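Local coordinates for putative phosphohistidine phosphatase SixA (Agrobacterium tumefaciens, PDB 2RFL), which probably acts as a histidine phosphatase, removing phosphate from phosphohistidine in proteins, at residues L57-T62 / V84-M89. Numbering follows the deposited sequence. Where two conformers were deposited one is given.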
loop_
_atom_site.group_PDB
_atom_site.type_symbol
_atom_site.label_atom_id
_atom_site.label_comp_id
_atom_site.label_asym_id
_atom_site.label_seq_id
_atom_site.Cartn_x
_atom_site.Cartn_y
_atom_site.Cartn_z
ATOM N N LEU A 57 2.693 8.288 8.534
ATOM C CA LEU A 57 2.842 6.930 9.074
ATOM C C LEU A 57 2.732 5.805 7.999
ATOM O O LEU A 57 1.809 5.806 7.181
ATOM C CB LEU A 57 1.812 6.718 10.195
ATOM C CG LEU A 57 1.640 5.278 10.699
ATOM C CD1 LEU A 57 2.770 4.754 11.584
ATOM C CD2 LEU A 57 0.294 5.172 11.382
ATOM N N ILE A 58 3.684 4.879 8.024
ATOM C CA ILE A 58 3.662 3.665 7.201
ATOM C C ILE A 58 3.413 2.416 8.037
ATOM O O ILE A 58 4.238 2.099 8.897
ATOM C CB ILE A 58 5.006 3.416 6.446
ATOM C CG1 ILE A 58 5.320 4.559 5.485
ATOM C CG2 ILE A 58 4.966 2.087 5.677
ATOM C CD1 ILE A 58 6.773 4.653 5.111
ATOM N N LEU A 59 2.303 1.701 7.758
ATOM C CA LEU A 59 2.001 0.388 8.375
ATOM C C LEU A 59 2.238 -0.746 7.384
ATOM O O LEU A 59 1.667 -0.784 6.305
ATOM C CB LEU A 59 0.569 0.330 8.885
ATOM C CG LEU A 59 0.087 1.387 9.873
ATOM C CD1 LEU A 59 -1.389 1.270 10.274
ATOM C CD2 LEU A 59 1.045 1.367 11.062
ATOM N N SER A 60 3.118 -1.664 7.735
ATOM C CA SER A 60 3.558 -2.700 6.789
ATOM C C SER A 60 3.515 -4.069 7.423
ATOM O O SER A 60 3.743 -4.188 8.612
ATOM C CB SER A 60 4.998 -2.440 6.339
ATOM O OG SER A 60 5.537 -3.489 5.516
ATOM N N SER A 61 3.238 -5.089 6.607
ATOM C CA SER A 61 3.549 -6.474 6.926
ATOM C C SER A 61 5.017 -6.595 7.384
ATOM O O SER A 61 5.919 -5.828 6.968
ATOM C CB SER A 61 3.282 -7.382 5.694
ATOM O OG SER A 61 3.588 -8.777 5.870
ATOM N N THR A 62 5.250 -7.576 8.237
ATOM C CA THR A 62 6.562 -7.905 8.630
ATOM C C THR A 62 7.199 -8.794 7.571
ATOM O O THR A 62 8.402 -9.013 7.642
ATOM C CB THR A 62 6.534 -8.622 9.989
ATOM O OG1 THR A 62 5.460 -9.563 9.980
ATOM C CG2 THR A 62 6.296 -7.630 11.082
ATOM N N VAL A 84 5.734 1.292 11.163
ATOM C CA VAL A 84 5.450 0.224 12.110
ATOM C C VAL A 84 5.142 -1.100 11.421
ATOM O O VAL A 84 4.417 -1.168 10.409
ATOM C CB VAL A 84 4.294 0.582 13.004
ATOM C CG1 VAL A 84 4.718 1.656 13.992
ATOM C CG2 VAL A 84 3.177 1.032 12.107
ATOM N N TYR A 85 5.688 -2.145 12.022
ATOM C CA TYR A 85 5.561 -3.484 11.517
ATOM C C TYR A 85 4.617 -4.379 12.324
ATOM O O TYR A 85 4.703 -4.473 13.531
ATOM C CB TYR A 85 6.938 -4.081 11.403
ATOM C CG TYR A 85 7.762 -3.384 10.359
ATOM C CD1 TYR A 85 7.550 -3.642 9.014
ATOM C CD2 TYR A 85 8.730 -2.440 10.718
ATOM C CE1 TYR A 85 8.309 -3.007 8.037
ATOM C CE2 TYR A 85 9.497 -1.803 9.750
ATOM C CZ TYR A 85 9.275 -2.094 8.416
ATOM O OH TYR A 85 10.012 -1.490 7.446
ATOM N N ILE A 86 3.727 -5.036 11.600
ATOM C CA ILE A 86 2.560 -5.646 12.139
ATOM C C ILE A 86 2.458 -6.989 11.468
ATOM O O ILE A 86 2.039 -7.066 10.305
ATOM C CB ILE A 86 1.334 -4.778 11.774
ATOM C CG1 ILE A 86 1.505 -3.350 12.350
ATOM C CG2 ILE A 86 -0.003 -5.479 12.162
ATOM C CD1 ILE A 86 0.335 -2.482 12.241
ATOM N N ASP A 87 2.860 -8.037 12.196
ATOM C CA ASP A 87 2.864 -9.419 11.695
ATOM C C ASP A 87 1.484 -9.828 11.155
ATOM O O ASP A 87 1.385 -10.511 10.133
ATOM C CB ASP A 87 3.298 -10.420 12.793
ATOM C CG ASP A 87 4.842 -10.538 12.976
ATOM O OD1 ASP A 87 5.613 -10.823 12.036
ATOM O OD2 ASP A 87 5.284 -10.405 14.129
ATOM N N GLU A 88 0.433 -9.361 11.829
ATOM C CA GLU A 88 -0.959 -9.678 11.488
ATOM C C GLU A 88 -1.476 -9.064 10.153
ATOM O O GLU A 88 -2.628 -9.267 9.756
ATOM C CB GLU A 88 -1.849 -9.287 12.664
ATOM C CG GLU A 88 -3.100 -10.135 12.823
ATOM C CD GLU A 88 -2.864 -11.416 13.585
ATOM O OE1 GLU A 88 -1.699 -11.870 13.647
ATOM O OE2 GLU A 88 -3.841 -11.982 14.124
HETATM N N MSE A 89 -0.604 -8.319 9.481
HETATM C CA MSE A 89 -0.873 -7.861 8.124
HETATM C C MSE A 89 -0.479 -8.919 7.098
HETATM O O MSE A 89 -0.857 -8.836 5.930
HETATM C CB MSE A 89 -0.130 -6.553 7.842
HETATM C CG MSE A 89 -0.881 -5.307 8.280
HETATM SE SE MSE A 89 0.000 -3.661 7.715
HETATM C CE MSE A 89 -0.874 -3.428 5.988
#
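Strands 57-60 and 82-85 run parallel, with L59 opposite V84 and S60 opposite Y85, and their backbones are laced by three N-H...O hydrogen bonds, V84 N to I58 O, S60 N to V84 O (3.0 Å) and I86 N to S60 O, the last more bent at its hydrogen, all received nearly along the C=O axis. Helix 64-77 joins the two strands, making a beta-alpha-beta crossover at the border of the mixed sheet of this histidine phosphatase fold, where 82-85 is one of the two outermost strands.

On the face carrying L59 and V84, the two side chains lie side by side and point the same way. L57, its CG anti to the backbone N, crosses V84 at about a right angle, while L59 CB packs 4.2 Å from M89 SE. The selenomethionine M89, from the 3-10 turn 87-89, bends at chi3 (90°) so that its SE lies 3.6 Å from L59 O and against the S60 carbonyl carbon.

On the other face, which helix 64-77 covers, the Y85 ring lies obliquely by S60 CB and receives S61 O in plane at its edge, 3.4 Å from CD1; R67 of the helix makes a cation-pi contact with the ring. That same S61 O accepts a hydrogen bond from S60 OG in its carbonyl plane, on a lone pair; S60 OG stands anti to its own backbone N. S61 OG is hydrogen-bonded to H115 NE2, just after strand 109-114, and to A63 N, just ahead of helix 64-77. T62 CG2 slides past Y85 CB at 3.6 Å, and T62 OG1, in the crowded position between N and C (chi1 43°), donates a very short hydrogen bond (2.4 Å) to D87 OD1, reaching it from above the carboxylate plane, 40° out of it.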